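Local coordinates for protein dTDP-4-dehydrorhamnose reductase (Yersinia enterocolitica, PDB 5U9C) that probably catalyses the NADPH-dependent reduction of dTDP-4-dehydro-beta-L-rhamnose to dTDP-L-rhamnose, the nucleotide sugar made by its biosynthetic pathway, at residues V69-C72 with E73-A77; D163-H166 with K167-K171; S264-M267 with S268-S271. All coordinates share one frame; numbering follows the deposited sequence. Where two conformers were deposited one is given.

Interaction 1. Residues V69-C72 with E73-A77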
loop_
_atom_site.group_PDB
_atom_site.type_symbol
_atom_site.label_atom_id
_atom_site.label_comp_id
_atom_site.label_asym_id
_atom_site.label_seq_id
_atom_site.Cartn_x
_atom_site.Cartn_y
_atom_site.Cartn_z
ATOM N N VAL D 69 -6.174 -24.837 0.539
ATOM C CA VAL D 69 -6.148 -23.379 0.362
ATOM C C VAL D 69 -6.703 -22.903 -0.995
ATOM O O VAL D 69 -7.418 -21.898 -1.077
ATOM C CB VAL D 69 -4.700 -22.848 0.581
ATOM C CG1 VAL D 69 -4.624 -21.345 0.393
ATOM C CG2 VAL D 69 -4.210 -23.235 1.976
ATOM N N ASP D 70 -6.374 -23.634 -2.052
ATOM C CA ASP D 70 -6.808 -23.290 -3.394
ATOM C C ASP D 70 -8.289 -23.540 -3.623
ATOM O O ASP D 70 -8.975 -22.734 -4.294
ATOM C CB ASP D 70 -5.927 -24.016 -4.385
ATOM C CG ASP D 70 -4.479 -23.566 -4.264
ATOM O OD1 ASP D 70 -4.256 -22.337 -4.402
ATOM O OD2 ASP D 70 -3.592 -24.423 -4.011
ATOM N N LEU D 71 -8.792 -24.633 -3.054
ATOM C CA LEU D 71 -10.223 -24.931 -3.132
ATOM C C LEU D 71 -10.981 -23.805 -2.399
ATOM O O LEU D 71 -12.007 -23.331 -2.884
ATOM C CB LEU D 71 -10.537 -26.295 -2.517
ATOM C CG LEU D 71 -12.017 -26.691 -2.403
ATOM C CD1 LEU D 71 -12.651 -26.723 -3.784
ATOM C CD2 LEU D 71 -12.146 -28.041 -1.705
ATOM N N CYS D 72 -10.443 -23.362 -1.257
ATOM C CA CYS D 72 -11.063 -22.267 -0.486
ATOM C C CYS D 72 -11.155 -20.984 -1.294
ATOM O O CYS D 72 -12.127 -20.239 -1.141
ATOM C CB CYS D 72 -10.311 -21.982 0.807
ATOM S SG CYS D 72 -10.488 -23.222 2.113
ATOM N N GLU D 73 -10.144 -20.716 -2.139
ATOM C CA GLU D 73 -10.168 -19.533 -3.001
ATOM C C GLU D 73 -11.230 -19.653 -4.116
ATOM O O GLU D 73 -11.961 -18.696 -4.376
ATOM C CB GLU D 73 -8.807 -19.265 -3.624
ATOM C CG GLU D 73 -8.631 -17.843 -4.100
ATOM C CD GLU D 73 -8.491 -16.839 -2.953
ATOM O OE1 GLU D 73 -8.430 -17.241 -1.771
ATOM O OE2 GLU D 73 -8.447 -15.639 -3.240
ATOM N N ARG D 74 -11.336 -20.816 -4.745
ATOM C CA ARG D 74 -12.342 -21.022 -5.799
ATOM C C ARG D 74 -13.763 -21.078 -5.236
ATOM O O ARG D 74 -14.711 -20.650 -5.898
ATOM C CB ARG D 74 -12.101 -22.338 -6.562
ATOM C CG ARG D 74 -10.781 -22.395 -7.294
ATOM C CD ARG D 74 -10.711 -23.607 -8.215
ATOM N NE ARG D 74 -10.710 -24.874 -7.499
ATOM C CZ ARG D 74 -9.623 -25.445 -6.969
ATOM N NH1 ARG D 74 -9.752 -26.577 -6.340
ATOM N NH2 ARG D 74 -8.420 -24.876 -7.025
ATOM N N GLU D 75 -13.892 -21.667 -4.046
ATOM C CA GLU D 75 -15.194 -21.877 -3.389
ATOM C C GLU D 75 -15.194 -21.309 -1.986
ATOM O O GLU D 75 -15.219 -22.051 -0.998
ATOM C CB GLU D 75 -15.537 -23.377 -3.346
ATOM C CG GLU D 75 -15.742 -23.964 -4.724
ATOM C CD GLU D 75 -16.067 -25.447 -4.707
ATOM O OE1 GLU D 75 -16.630 -25.959 -3.699
ATOM O OE2 GLU D 75 -15.741 -26.090 -5.718
ATOM N N PRO D 76 -15.176 -19.969 -1.881
ATOM C CA PRO D 76 -15.160 -19.373 -0.535
ATOM C C PRO D 76 -16.346 -19.805 0.326
ATOM O O PRO D 76 -16.215 -19.809 1.548
ATOM C CB PRO D 76 -15.160 -17.864 -0.796
ATOM C CG PRO D 76 -15.492 -17.689 -2.236
ATOM C CD PRO D 76 -15.159 -18.966 -2.949
ATOM N N ALA D 77 -17.477 -20.191 -0.292
ATOM C CA ALA D 77 -18.639 -20.664 0.488
ATOM C C ALA D 77 -18.270 -21.872 1.327
ATOM O O ALA D 77 -18.694 -22.003 2.479
ATOM C CB ALA D 77 -19.820 -21.015 -0.420
HETATM O O HOH W 1 -7.774 -19.369 -0.058
#
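R74 folds back over the preceding turn of helix 69-74, while L71 reaches the carboxylate of E75. Backbone hydrogen bonds from each residue to the one four places earlier set the frame: E73 N donates to V69 O, R74 N to D70 O, and E75 N to L71 O, the last at 2.8 Å. At E75 the chain leaves helical angles and P76 opens helix 76-97. The proline nitrogen, having no N-H, cannot donate to C72 O, which receives a C-H...O contact from P76 CA, 3.2 Å away and well off straight.

Side-chain contact is made mainly by R74 and L71. A bend at chi3 (-66°) turns the R74 guanidinium back along the helix, where one face lies over D70 O and L71 CA, the latter 3.6 Å from NH1. L71 CD1 meets E75 OE2 at 3.7 Å, an apolar methyl against a charged group.

Among polar ends, E73 OE1 and V69 O share one water, which donates to both, and OE1 also accepts from Y129 N. D70 OD1 accepts from A254 N and forms a salt bridge to R256, a residue of the (R)-malate site, while R74 NH2 has a weak hydrogen bond to S253 OG.

D70 OD1 and R74 NH2, 5.5 Å apart, do not pair; engaged instead by A254 and R256, D70 probably helps to position R256.

Interaction 2. Residues D163-H166 with K167-K171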
loop_
_atom_site.group_PDB
_atom_site.type_symbol
_atom_site.label_atom_id
_atom_site.label_comp_id
_atom_site.label_asym_id
_atom_site.label_seq_id
_atom_site.Cartn_x
_atom_site.Cartn_y
_atom_site.Cartn_z
ATOM N N ASP D 163 3.581 -44.074 5.613
ATOM C CA ASP D 163 2.260 -44.526 5.170
ATOM C C ASP D 163 1.246 -43.413 4.840
ATOM O O ASP D 163 0.481 -43.552 3.880
ATOM C CB ASP D 163 1.641 -45.448 6.238
ATOM C CG ASP D 163 2.518 -46.661 6.567
ATOM O OD1 ASP D 163 3.287 -47.133 5.690
ATOM O OD2 ASP D 163 2.413 -47.155 7.711
ATOM N N LYS D 164 1.269 -42.315 5.603
ATOM C CA LYS D 164 0.251 -41.251 5.499
ATOM C C LYS D 164 0.659 -39.902 4.909
ATOM O O LYS D 164 -0.206 -39.113 4.529
ATOM C CB LYS D 164 -0.276 -40.934 6.909
ATOM C CG LYS D 164 -0.835 -42.104 7.698
ATOM C CD LYS D 164 -2.110 -42.650 7.076
ATOM C CE LYS D 164 -2.713 -43.757 7.928
ATOM N NZ LYS D 164 -3.033 -43.280 9.305
ATOM N N ASP D 165 1.948 -39.598 4.881
ATOM C CA ASP D 165 2.379 -38.280 4.403
ATOM C C ASP D 165 2.305 -38.145 2.889
ATOM O O ASP D 165 3.166 -38.647 2.189
ATOM C CB ASP D 165 3.795 -37.972 4.909
ATOM C CG ASP D 165 4.231 -36.529 4.640
ATOM O OD1 ASP D 165 3.682 -35.862 3.734
ATOM O OD2 ASP D 165 5.138 -36.065 5.355
ATOM N N HIS D 166 1.261 -37.472 2.407
ATOM C CA HIS D 166 1.120 -37.173 0.973
ATOM C C HIS D 166 1.148 -35.642 0.772
ATOM O O HIS D 166 0.661 -35.117 -0.214
ATOM C CB HIS D 166 -0.120 -37.848 0.373
ATOM C CG HIS D 166 -0.146 -39.334 0.597
ATOM N ND1 HIS D 166 0.593 -40.217 -0.164
ATOM C CD2 HIS D 166 -0.782 -40.084 1.529
ATOM C CE1 HIS D 166 0.401 -41.445 0.280
ATOM N NE2 HIS D 166 -0.432 -41.393 1.306
ATOM N N LYS D 167 1.755 -34.949 1.725
ATOM C CA LYS D 167 1.940 -33.518 1.639
ATOM C C LYS D 167 3.347 -33.243 1.059
ATOM O O LYS D 167 3.988 -34.142 0.504
ATOM C CB LYS D 167 1.788 -32.896 3.033
ATOM C CG LYS D 167 0.407 -33.033 3.638
ATOM C CD LYS D 167 -0.674 -32.454 2.749
ATOM C CE LYS D 167 -1.998 -32.404 3.488
ATOM N NZ LYS D 167 -3.103 -32.048 2.559
ATOM N N PHE D 168 3.834 -32.018 1.231
ATOM C CA PHE D 168 5.126 -31.623 0.688
ATOM C C PHE D 168 6.289 -32.570 1.004
ATOM O O PHE D 168 6.977 -33.007 0.090
ATOM C CB PHE D 168 5.501 -30.190 1.113
ATOM C CG PHE D 168 6.754 -29.693 0.450
ATOM C CD1 PHE D 168 6.746 -29.358 -0.914
ATOM C CD2 PHE D 168 7.944 -29.578 1.162
ATOM C CE1 PHE D 168 7.907 -28.915 -1.554
ATOM C CE2 PHE D 168 9.113 -29.141 0.530
ATOM C CZ PHE D 168 9.097 -28.820 -0.834
ATOM N N VAL D 169 6.513 -32.872 2.275
ATOM C CA VAL D 169 7.652 -33.725 2.657
ATOM C C VAL D 169 7.558 -35.131 2.041
ATOM O O VAL D 169 8.536 -35.606 1.484
ATOM C CB VAL D 169 7.854 -33.789 4.176
ATOM C CG1 VAL D 169 8.981 -34.748 4.550
ATOM C CG2 VAL D 169 8.179 -32.407 4.690
ATOM N N GLY D 170 6.386 -35.761 2.145
ATOM C CA GLY D 170 6.152 -37.083 1.587
ATOM C C GLY D 170 6.385 -37.132 0.083
ATOM O O GLY D 170 6.989 -38.091 -0.421
ATOM N N LYS D 171 5.911 -36.102 -0.629
ATOM C CA LYS D 171 6.096 -36.022 -2.090
ATOM C C LYS D 171 7.566 -35.883 -2.478
ATOM O O LYS D 171 8.018 -36.516 -3.442
ATOM C CB LYS D 171 5.289 -34.880 -2.698
ATOM C CG LYS D 171 3.802 -35.179 -2.759
ATOM C CD LYS D 171 2.982 -34.009 -3.296
ATOM C CE LYS D 171 2.914 -32.873 -2.284
ATOM N NZ LYS D 171 2.058 -31.746 -2.734
#
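The carboxylate of D165 reaches forward across the turn to the start of helix 168-177, where OD1 receives two backbone N-H groups. A chi1 of -171° puts CG anti to the backbone N and sends the carboxylate to the amides of K167 and G170. K167 N donates to OD1 at 2.9 Å, approaching nearly along the C-O axis with an N-H...O angle of 147°; this closes an Asx turn. G170 N adds a weak bond to the same oxygen at 3.1 Å. The other oxygen, OD2, lies against V169 CB at 3.7 Å, the two side chains crossing at a slant, and is hydrogen-bonded to Y286 OH. V169 itself packs on I232 of helix 225-235.

This turn joins helices 161-164 and 168-177 in a reductase of the Rossmann-fold clan. Helix 168-177 carries F168 and K171, which bind (R)-malate in a crystal structure of this protein, though no malate is bound to this chain. K167 stands at the N-cap position, and OD1 takes its N-H groups at the helix start, which probably favours the ionised form of D165. G170, lacking a side chain, lets the backbone of D165 come close: its CA-H points almost straight at D165 O, 3.4 Å from CA.

The aliphatic part of K171 runs beside the carbonyl of H166, with CE 3.8 Å from H166 O. K171 N is bonded to K167 O, beginning the helical pattern. K167 CB lies 3.6 Å from D165 OD1, and the rest of that chain heads off from the turn.

Interaction 3. Residues S264-M267 with S268-S271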
loop_
_atom_site.group_PDB
_atom_site.type_symbol
_atom_site.label_atom_id
_atom_site.label_comp_id
_atom_site.label_asym_id
_atom_site.label_seq_id
_atom_site.Cartn_x
_atom_site.Cartn_y
_atom_site.Cartn_z
ATOM N N SER D 264 7.163 -17.223 18.149
ATOM C CA SER D 264 6.432 -16.987 19.390
ATOM C C SER D 264 7.219 -16.155 20.354
ATOM O O SER D 264 8.429 -16.340 20.511
ATOM C CB SER D 264 6.077 -18.302 20.080
ATOM O OG SER D 264 5.334 -18.074 21.282
ATOM N N ILE D 265 6.522 -15.233 20.998
ATOM C CA ILE D 265 7.107 -14.448 22.087
ATOM C C ILE D 265 6.597 -14.965 23.428
ATOM O O ILE D 265 6.996 -14.458 24.461
ATOM C CB ILE D 265 6.755 -12.964 21.983
ATOM C CG1 ILE D 265 5.235 -12.771 21.843
ATOM C CG2 ILE D 265 7.480 -12.377 20.789
ATOM C CD1 ILE D 265 4.770 -11.331 21.976
ATOM N N TYR D 266 5.699 -15.954 23.419
ATOM C CA TYR D 266 5.124 -16.476 24.667
ATOM C C TYR D 266 5.461 -17.928 25.027
ATOM O O TYR D 266 5.160 -18.346 26.136
ATOM C CB TYR D 266 3.578 -16.332 24.663
ATOM C CG TYR D 266 3.034 -14.904 24.560
ATOM C CD1 TYR D 266 3.613 -13.858 25.272
ATOM C CD2 TYR D 266 1.881 -14.635 23.848
ATOM C CE1 TYR D 266 3.106 -12.574 25.205
ATOM C CE2 TYR D 266 1.357 -13.353 23.778
ATOM C CZ TYR D 266 1.975 -12.326 24.460
ATOM O OH TYR D 266 1.482 -11.053 24.402
HETATM N N MSE D 267 6.059 -18.690 24.117
HETATM C CA MSE D 267 6.354 -20.099 24.404
HETATM C C MSE D 267 7.370 -20.245 25.511
HETATM O O MSE D 267 7.266 -21.169 26.324
HETATM C CB MSE D 267 6.779 -20.831 23.139
HETATM C CG MSE D 267 5.565 -21.057 22.233
HETATM SE SE MSE D 267 4.478 -22.592 22.822
HETATM C CE MSE D 267 6.012 -23.806 22.750
ATOM N N SER D 268 8.330 -19.323 25.586
ATOM C CA SER D 268 9.368 -19.389 26.625
ATOM C C SER D 268 8.856 -19.228 28.064
ATOM O O SER D 268 9.507 -19.673 28.987
ATOM C CB SER D 268 10.470 -18.359 26.345
ATOM O OG SER D 268 10.012 -17.044 26.624
ATOM N N ILE D 269 7.713 -18.586 28.268
ATOM C CA ILE D 269 7.196 -18.460 29.637
ATOM C C ILE D 269 6.532 -19.752 30.143
ATOM O O ILE D 269 6.295 -19.884 31.344
ATOM C CB ILE D 269 6.278 -17.224 29.861
ATOM C CG1 ILE D 269 5.034 -17.246 28.978
ATOM C CG2 ILE D 269 7.061 -15.933 29.633
ATOM C CD1 ILE D 269 4.153 -16.025 29.158
ATOM N N LEU D 270 6.252 -20.701 29.241
ATOM C CA LEU D 270 5.666 -21.991 29.617
ATOM C C LEU D 270 6.854 -22.897 29.946
ATOM O O LEU D 270 7.234 -23.754 29.166
ATOM C CB LEU D 270 4.829 -22.528 28.461
ATOM C CG LEU D 270 3.809 -21.530 27.931
ATOM C CD1 LEU D 270 2.963 -22.185 26.859
ATOM C CD2 LEU D 270 2.931 -20.997 29.051
ATOM N N SER D 271 7.441 -22.678 31.116
ATOM C CA SER D 271 8.693 -23.359 31.527
ATOM C C SER D 271 8.786 -24.869 31.319
ATOM O O SER D 271 9.789 -25.341 30.793
ATOM C CB SER D 271 9.052 -23.007 32.981
ATOM O OG SER D 271 7.994 -23.360 33.859
HETATM O O HOH W 2 9.026 -17.378 23.267
HETATM O O HOH W 3 8.258 -15.263 26.524
#
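S268 meets the preceding residues through water. One water accepts from S268 N at 3.1 Å and donates to S264 O; a second, modelled at doubtfully short distances, bridges I265 O and S268 OG.

I269 comes next, its N-H giving a weak bond to Y266 O at 3.3 Å. With chi1 at 61°, CG1 sits between the backbone N and the carbonyl carbon, which brings it against the same Y266 O at 3.1 Å, a tight approach. Beyond it, CD1 lies obliquely to the Y266 ring, 4.5 Å from Y266 CD1. One face of that ring is covered by I265 CG1 over its centre.

The bend before S268 is organised by S264, whose OG accepts from Y266 N and M267 N, both at 3.0 Å, an ST turn and an ST motif on one hydroxyl. The loop follows strand 261-262 and packs on strand 213-217, an outermost strand of the parallel Rossmann sheet, through Y266, M267 and L270. E120 bonds to S264 OG as well.

L270 N donates to M267 O at 3.1 Å; the donor stands well above the carbonyl plane, 55° out of it. L270 CB lies 3.5 Å from that oxygen, and its side chain touches F202 and W205 of helix 196-209. In one of the two conformers of M267, a selenomethionine that also packs on F202, SE lies 4.3 Å from L270 CD1. L270 is also the centre of an inverse gamma turn, closed by a weak bond from S271 N to I269 O.

Interactions 1, 2 and 3 follow one another along the chain. Interaction 1 joins helices 69-74 and 76-97, interaction 2 joins helices 161-164 and 168-177, and interaction 3 lies in the loop between strand 261-262 and helix 279-288. The centres of interactions 1 and 2 are about 22 Å apart; interaction 2 holds F168 and K171 of the (R)-malate site, and D70 of interaction 1 is salt-bridged to its R256. Interaction 3 is on the opposite side of the chain's centre, about 34 and 30 Å from the centres of the other two. In the assembly, however, A77 packs on I265 of a neighbouring subunit, bringing residues of interactions 1 and 3 together across a subunit interface.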